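Local coordinates for structural protein ORF273 (Acidianus two-tailed virus, PDB 4ART) that is of unknown molecular function but is a heat- and acid-stable structural protein of an archaeal virus virion, with a new fold, at residues D100-I113 with Y210-H224. Sequence-based numbering, arbitrary orientation.
Sequences DEFLFDIDYGLPSI and YDEALRIPYHYYVDH. With SO4 (sulfate ion), chain F; SO4 (sulfate ion), chain E.
Pro217 CB sits at the edge of the Phe104 ring, in its plane, 3.7 Å from Phe104 CE1, while the ring of Tyr218 turns its own edge toward a Phe104 face. That pair is an offset edge-to-face stack, centroids 5.8 Å apart and planes at 79°. Val222 CG2 and Tyr221 CD2 approach the same ring obliquely; with its CG anti to the backbone N (chi1 178°), the Phe104 ring is carried across to Pro217, Tyr218, Tyr221 and Val222. One turn after Phe104, the Tyr108 ring carries Pro217 CB over one face in a CH-pi contact, 4.2 Å from the ring centroid. Tyr210 receives Ile113 CD1 almost centrally on one face, 3.7 Å from its centroid; Leu110 CD1 stands at its edge. The motif is a nearly antiparallel helix pair, crossing at 154° with axes 10.7 Å apart. Within the mixed alpha/beta fold, Phe102 on the far side of helix 100-108 packs on strand 139-146, which places this helix between the sheet and helix 210-221. Pro217 has no amide hydrogen to give the preceding turn, and the helix kinks there, just where Phe104 packs. Polar links lie toward the two ends. A water bridges Pro111 O and Tyr210 OH, 2.6 Å from each, and His224 NE2 donates a weak, bent bond to Asp100 OD2 (3.2 Å). Away from this interface, Arg215 NE grips a sulfate, probably from the crystallisation liquor, and Arg215 NH2 forms a salt bridge with Asp211 of the second subunit.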
loop_
_atom_site.group_PDB
_atom_site.type_symbol
_atom_site.label_atom_id
_atom_site.label_comp_id
_atom_site.label_asym_id
_atom_site.label_seq_id
_atom_site.Cartn_x
_atom_site.Cartn_y
_atom_site.Cartn_z
ATOM N N ASP A 100 9.420 -5.858 12.136
ATOM C CA ASP A 100 8.254 -6.712 11.958
ATOM C C ASP A 100 7.682 -6.563 10.551
ATOM O O ASP A 100 7.289 -7.555 9.938
ATOM C CB ASP A 100 7.198 -6.388 13.022
ATOM C CG ASP A 100 7.661 -6.618 14.455
ATOM O OD1 ASP A 100 8.140 -7.751 14.761
ATOM O OD2 ASP A 100 7.557 -5.673 15.269
ATOM N N GLU A 101 7.664 -5.318 10.038
ATOM C CA GLU A 101 7.172 -4.958 8.709
ATOM C C GLU A 101 8.126 -5.487 7.654
ATOM O O GLU A 101 7.677 -6.009 6.635
ATOM C CB GLU A 101 7.021 -3.440 8.588
ATOM C CG GLU A 101 6.155 -3.038 7.408
ATOM C CD GLU A 101 5.804 -1.567 7.339
ATOM O OE1 GLU A 101 5.534 -0.963 8.405
ATOM O OE2 GLU A 101 5.780 -1.020 6.212
ATOM N N PHE A 102 9.440 -5.364 7.906
ATOM C CA PHE A 102 10.497 -5.906 7.055
ATOM C C PHE A 102 10.283 -7.415 6.864
ATOM O O PHE A 102 10.217 -7.880 5.735
ATOM C CB PHE A 102 11.885 -5.635 7.693
ATOM C CG PHE A 102 13.072 -6.270 7.006
ATOM C CD1 PHE A 102 13.431 -5.901 5.712
ATOM C CD2 PHE A 102 13.879 -7.173 7.680
ATOM C CE1 PHE A 102 14.542 -6.470 5.088
ATOM C CE2 PHE A 102 14.996 -7.738 7.052
ATOM C CZ PHE A 102 15.321 -7.379 5.765
ATOM N N LEU A 103 10.111 -8.159 7.963
ATOM C CA LEU A 103 9.891 -9.617 7.908
ATOM C C LEU A 103 8.590 -9.957 7.201
ATOM O O LEU A 103 8.554 -10.871 6.379
ATOM C CB LEU A 103 9.922 -10.221 9.317
ATOM C CG LEU A 103 11.244 -10.142 10.071
ATOM C CD1 LEU A 103 11.096 -10.802 11.423
ATOM C CD2 LEU A 103 12.406 -10.766 9.274
ATOM N N PHE A 104 7.542 -9.165 7.454
ATOM C CA PHE A 104 6.261 -9.371 6.790
ATOM C C PHE A 104 6.363 -9.138 5.268
ATOM O O PHE A 104 5.840 -9.925 4.483
ATOM C CB PHE A 104 5.158 -8.528 7.442
ATOM C CG PHE A 104 3.839 -8.675 6.755
ATOM C CD1 PHE A 104 3.039 -9.794 6.988
ATOM C CD2 PHE A 104 3.400 -7.715 5.856
ATOM C CE1 PHE A 104 1.839 -9.968 6.303
ATOM C CE2 PHE A 104 2.176 -7.870 5.207
ATOM C CZ PHE A 104 1.398 -8.994 5.440
ATOM N N ASP A 105 7.039 -8.066 4.860
ATOM C CA ASP A 105 7.259 -7.750 3.454
ATOM C C ASP A 105 8.067 -8.855 2.761
ATOM O O ASP A 105 7.753 -9.181 1.635
ATOM C CB ASP A 105 7.979 -6.398 3.304
ATOM C CG ASP A 105 7.141 -5.166 3.630
ATOM O OD1 ASP A 105 5.968 -5.335 4.077
ATOM O OD2 ASP A 105 7.668 -4.039 3.491
ATOM N N ILE A 106 9.076 -9.456 3.455
ATOM C CA ILE A 106 9.933 -10.568 2.972
ATOM C C ILE A 106 9.084 -11.809 2.689
ATOM O O ILE A 106 9.200 -12.426 1.632
ATOM C CB ILE A 106 11.017 -10.956 4.046
ATOM C CG1 ILE A 106 12.110 -9.908 4.205
ATOM C CG2 ILE A 106 11.631 -12.361 3.807
ATOM C CD1 ILE A 106 13.083 -10.267 5.369
ATOM N N ASP A 107 8.278 -12.187 3.685
ATOM C CA ASP A 107 7.473 -13.404 3.711
ATOM C C ASP A 107 6.140 -13.352 2.927
ATOM O O ASP A 107 5.683 -14.387 2.433
ATOM C CB ASP A 107 7.316 -13.881 5.179
ATOM C CG ASP A 107 8.646 -14.125 5.895
ATOM O OD1 ASP A 107 9.577 -14.684 5.253
ATOM O OD2 ASP A 107 8.750 -13.774 7.101
ATOM N N TYR A 108 5.575 -12.136 2.730
ATOM C CA TYR A 108 4.302 -11.895 2.030
ATOM C C TYR A 108 4.322 -10.748 1.015
ATOM O O TYR A 108 3.259 -10.340 0.549
ATOM C CB TYR A 108 3.181 -11.599 3.041
ATOM C CG TYR A 108 2.871 -12.726 3.999
ATOM C CD1 TYR A 108 3.581 -12.870 5.188
ATOM C CD2 TYR A 108 1.837 -13.619 3.743
ATOM C CE1 TYR A 108 3.303 -13.907 6.075
ATOM C CE2 TYR A 108 1.525 -14.642 4.640
ATOM C CZ TYR A 108 2.267 -14.785 5.803
ATOM O OH TYR A 108 1.968 -15.784 6.698
ATOM N N GLY A 109 5.503 -10.255 0.663
ATOM C CA GLY A 109 5.665 -9.145 -0.268
ATOM C C GLY A 109 5.453 -9.522 -1.714
ATOM O O GLY A 109 6.321 -9.288 -2.573
ATOM N N LEU A 110 4.250 -10.059 -1.989
ATOM C CA LEU A 110 3.856 -10.462 -3.320
ATOM C C LEU A 110 3.720 -9.254 -4.207
ATOM O O LEU A 110 3.306 -8.195 -3.757
ATOM C CB LEU A 110 2.509 -11.199 -3.281
ATOM C CG LEU A 110 2.588 -12.695 -2.983
ATOM C CD1 LEU A 110 1.263 -13.230 -2.603
ATOM C CD2 LEU A 110 3.088 -13.464 -4.169
ATOM N N PRO A 111 4.019 -9.406 -5.494
ATOM C CA PRO A 111 3.741 -8.312 -6.427
ATOM C C PRO A 111 2.275 -7.981 -6.425
ATOM O O PRO A 111 1.417 -8.806 -6.108
ATOM C CB PRO A 111 4.060 -8.904 -7.792
ATOM C CG PRO A 111 4.107 -10.354 -7.585
ATOM C CD PRO A 111 4.500 -10.614 -6.188
ATOM N N SER A 112 2.019 -6.735 -6.744
ATOM C CA SER A 112 0.738 -6.132 -6.965
ATOM C C SER A 112 -0.031 -7.014 -7.987
ATOM O O SER A 112 0.576 -7.488 -8.964
ATOM C CB SER A 112 0.986 -4.735 -7.531
ATOM O OG SER A 112 0.273 -4.529 -8.730
ATOM N N ILE A 113 -1.352 -7.226 -7.758
ATOM C CA ILE A 113 -2.220 -8.016 -8.643
ATOM C C ILE A 113 -2.193 -7.403 -10.039
ATOM O O ILE A 113 -2.021 -8.118 -11.033
ATOM C CB ILE A 113 -3.668 -8.149 -8.050
ATOM C CG1 ILE A 113 -3.706 -9.268 -7.005
ATOM C CG2 ILE A 113 -4.755 -8.428 -9.134
ATOM C CD1 ILE A 113 -3.499 -10.743 -7.535
ATOM N N TYR A 210 -8.268 -13.023 -2.422
ATOM C CA TYR A 210 -6.879 -12.544 -2.363
ATOM C C TYR A 210 -6.718 -11.310 -1.476
ATOM O O TYR A 210 -5.736 -11.203 -0.740
ATOM C CB TYR A 210 -6.389 -12.235 -3.785
ATOM C CG TYR A 210 -4.920 -11.877 -3.848
ATOM C CD1 TYR A 210 -3.939 -12.867 -3.858
ATOM C CD2 TYR A 210 -4.509 -10.548 -3.891
ATOM C CE1 TYR A 210 -2.581 -12.539 -3.896
ATOM C CE2 TYR A 210 -3.159 -10.209 -3.894
ATOM C CZ TYR A 210 -2.203 -11.207 -3.930
ATOM O OH TYR A 210 -0.886 -10.858 -3.985
ATOM N N ASP A 211 -7.649 -10.350 -1.589
ATOM C CA ASP A 211 -7.554 -9.119 -0.807
ATOM C C ASP A 211 -7.679 -9.378 0.694
ATOM O O ASP A 211 -6.959 -8.767 1.477
ATOM C CB ASP A 211 -8.533 -8.044 -1.343
ATOM C CG ASP A 211 -8.086 -7.398 -2.660
ATOM O OD1 ASP A 211 -7.027 -7.787 -3.182
ATOM O OD2 ASP A 211 -8.825 -6.507 -3.186
ATOM N N GLU A 212 -8.537 -10.335 1.100
ATOM C CA GLU A 212 -8.628 -10.745 2.517
ATOM C C GLU A 212 -7.326 -11.438 2.937
ATOM O O GLU A 212 -6.869 -11.260 4.066
ATOM C CB GLU A 212 -9.729 -11.784 2.683
ATOM C CG GLU A 212 -11.103 -11.199 2.545
ATOM C CD GLU A 212 -12.154 -12.270 2.575
ATOM O OE1 GLU A 212 -12.297 -13.008 1.569
ATOM O OE2 GLU A 212 -12.784 -12.418 3.644
ATOM N N ALA A 213 -6.737 -12.239 2.024
ATOM C CA ALA A 213 -5.488 -12.962 2.299
ATOM C C ALA A 213 -4.280 -12.027 2.467
ATOM O O ALA A 213 -3.292 -12.409 3.080
ATOM C CB ALA A 213 -5.225 -13.996 1.207
ATOM N N LEU A 214 -4.358 -10.800 1.956
ATOM C CA LEU A 214 -3.294 -9.823 2.165
ATOM C C LEU A 214 -3.527 -9.204 3.552
ATOM O O LEU A 214 -2.599 -9.086 4.334
ATOM C CB LEU A 214 -3.380 -8.681 1.115
ATOM C CG LEU A 214 -2.902 -8.917 -0.327
ATOM C CD1 LEU A 214 -3.231 -7.700 -1.186
ATOM C CD2 LEU A 214 -1.397 -9.196 -0.388
ATOM N N ARG A 215 -4.771 -8.769 3.833
ATOM C CA ARG A 215 -5.206 -8.075 5.063
ATOM C C ARG A 215 -5.070 -8.841 6.372
ATOM O O ARG A 215 -4.500 -8.309 7.313
ATOM C CB ARG A 215 -6.613 -7.507 4.881
ATOM C CG ARG A 215 -6.644 -6.311 3.912
ATOM C CD ARG A 215 -7.999 -5.625 3.901
ATOM N NE ARG A 215 -7.961 -4.369 3.136
ATOM C CZ ARG A 215 -8.463 -4.209 1.917
ATOM N NH1 ARG A 215 -9.086 -5.211 1.312
ATOM N NH2 ARG A 215 -8.397 -3.028 1.318
ATOM N N ILE A 216 -5.567 -10.080 6.437
ATOM C CA ILE A 216 -5.498 -10.892 7.659
ATOM C C ILE A 216 -4.061 -11.083 8.238
ATOM O O ILE A 216 -3.866 -10.792 9.419
ATOM C CB ILE A 216 -6.321 -12.190 7.524
ATOM C CG1 ILE A 216 -7.831 -11.849 7.422
ATOM C CG2 ILE A 216 -6.009 -13.151 8.664
ATOM C CD1 ILE A 216 -8.677 -12.997 6.986
ATOM N N PRO A 217 -3.038 -11.505 7.454
ATOM C CA PRO A 217 -1.691 -11.625 8.038
ATOM C C PRO A 217 -1.106 -10.238 8.358
ATOM O O PRO A 217 -0.306 -10.125 9.286
ATOM C CB PRO A 217 -0.898 -12.410 6.965
ATOM C CG PRO A 217 -1.924 -13.006 6.072
ATOM C CD PRO A 217 -3.041 -11.991 6.058
ATOM N N TYR A 218 -1.554 -9.162 7.650
ATOM C CA TYR A 218 -1.107 -7.811 7.950
ATOM C C TYR A 218 -1.652 -7.417 9.330
ATOM O O TYR A 218 -0.939 -6.788 10.121
ATOM C CB TYR A 218 -1.577 -6.832 6.834
ATOM C CG TYR A 218 -1.090 -5.410 7.024
ATOM C CD1 TYR A 218 -1.785 -4.518 7.824
ATOM C CD2 TYR A 218 0.084 -4.965 6.419
ATOM C CE1 TYR A 218 -1.323 -3.217 8.031
ATOM C CE2 TYR A 218 0.545 -3.656 6.597
ATOM C CZ TYR A 218 -0.158 -2.788 7.409
ATOM O OH TYR A 218 0.308 -1.507 7.608
ATOM N N HIS A 219 -2.927 -7.777 9.601
ATOM C CA HIS A 219 -3.588 -7.495 10.872
ATOM C C HIS A 219 -2.883 -8.227 12.014
ATOM O O HIS A 219 -2.676 -7.651 13.077
ATOM C CB HIS A 219 -5.078 -7.859 10.790
ATOM C CG HIS A 219 -5.883 -6.966 9.895
ATOM N ND1 HIS A 219 -5.533 -5.624 9.680
ATOM C CD2 HIS A 219 -7.016 -7.229 9.207
ATOM C CE1 HIS A 219 -6.456 -5.132 8.870
ATOM N NE2 HIS A 219 -7.374 -6.045 8.560
ATOM N N TYR A 220 -2.455 -9.469 11.775
ATOM C CA TYR A 220 -1.724 -10.263 12.763
ATOM C C TYR A 220 -0.253 -9.785 12.932
ATOM O O TYR A 220 0.186 -9.584 14.051
ATOM C CB TYR A 220 -1.815 -11.791 12.391
ATOM C CG TYR A 220 -1.025 -12.695 13.309
ATOM C CD1 TYR A 220 -1.223 -12.670 14.687
ATOM C CD2 TYR A 220 -0.074 -13.572 12.803
ATOM C CE1 TYR A 220 -0.473 -13.485 15.541
ATOM C CE2 TYR A 220 0.696 -14.373 13.647
ATOM C CZ TYR A 220 0.487 -14.333 15.015
ATOM O OH TYR A 220 1.208 -15.169 15.832
ATOM N N TYR A 221 0.486 -9.574 11.859
ATOM C CA TYR A 221 1.906 -9.252 12.015
ATOM C C TYR A 221 2.259 -7.827 12.133
ATOM O O TYR A 221 3.185 -7.500 12.879
ATOM C CB TYR A 221 2.715 -9.830 10.854
ATOM C CG TYR A 221 2.788 -11.330 10.862
ATOM C CD1 TYR A 221 3.556 -12.006 11.811
ATOM C CD2 TYR A 221 2.145 -12.084 9.882
ATOM C CE1 TYR A 221 3.666 -13.395 11.795
ATOM C CE2 TYR A 221 2.259 -13.479 9.848
ATOM C CZ TYR A 221 3.018 -14.130 10.809
ATOM O OH TYR A 221 3.141 -15.510 10.790
ATOM N N VAL A 222 1.591 -6.976 11.355
ATOM C CA VAL A 222 1.917 -5.552 11.318
ATOM C C VAL A 222 1.051 -4.737 12.291
ATOM O O VAL A 222 1.574 -3.845 12.983
ATOM C CB VAL A 222 1.931 -5.001 9.846
ATOM C CG1 VAL A 222 2.333 -3.522 9.798
ATOM C CG2 VAL A 222 2.871 -5.832 8.975
ATOM N N ASP A 223 -0.258 -5.063 12.383
ATOM C CA ASP A 223 -1.124 -4.389 13.359
ATOM C C ASP A 223 -0.979 -5.028 14.742
ATOM O O ASP A 223 -1.546 -4.501 15.704
ATOM C CB ASP A 223 -2.598 -4.308 12.908
ATOM C CG ASP A 223 -2.815 -3.413 11.696
ATOM O OD1 ASP A 223 -2.299 -2.268 11.700
ATOM O OD2 ASP A 223 -3.520 -3.847 10.752
ATOM N N HIS A 224 -0.203 -6.141 14.847
ATOM C CA HIS A 224 0.072 -6.847 16.099
ATOM C C HIS A 224 -1.188 -7.265 16.866
ATOM O O HIS A 224 -1.259 -7.143 18.094
ATOM C CB HIS A 224 1.052 -6.050 17.002
ATOM C CG HIS A 224 2.382 -5.821 16.376
ATOM N ND1 HIS A 224 2.698 -4.587 15.816
ATOM C CD2 HIS A 224 3.386 -6.695 16.115
ATOM C CE1 HIS A 224 3.905 -4.735 15.287
ATOM N NE2 HIS A 224 4.360 -5.986 15.446
HETATM S S SO4 F . -6.270 -1.280 4.064
HETATM O O1 SO4 F . -6.736 -2.496 4.746
HETATM O O2 SO4 F . -5.756 -1.607 2.726
HETATM O O3 SO4 F . -7.360 -0.322 3.910
HETATM O O4 SO4 F . -5.190 -0.696 4.873
HETATM S S SO4 E . -2.116 -2.774 -6.671
HETATM O O1 SO4 E . -2.298 -4.083 -7.269
HETATM O O2 SO4 E . -0.741 -2.532 -6.253
HETATM O O3 SO4 E . -2.498 -1.758 -7.654
HETATM O O4 SO4 E . -2.956 -2.664 -5.470
HETATM O O HOH W 1 -0.269 -8.338 -4.193
#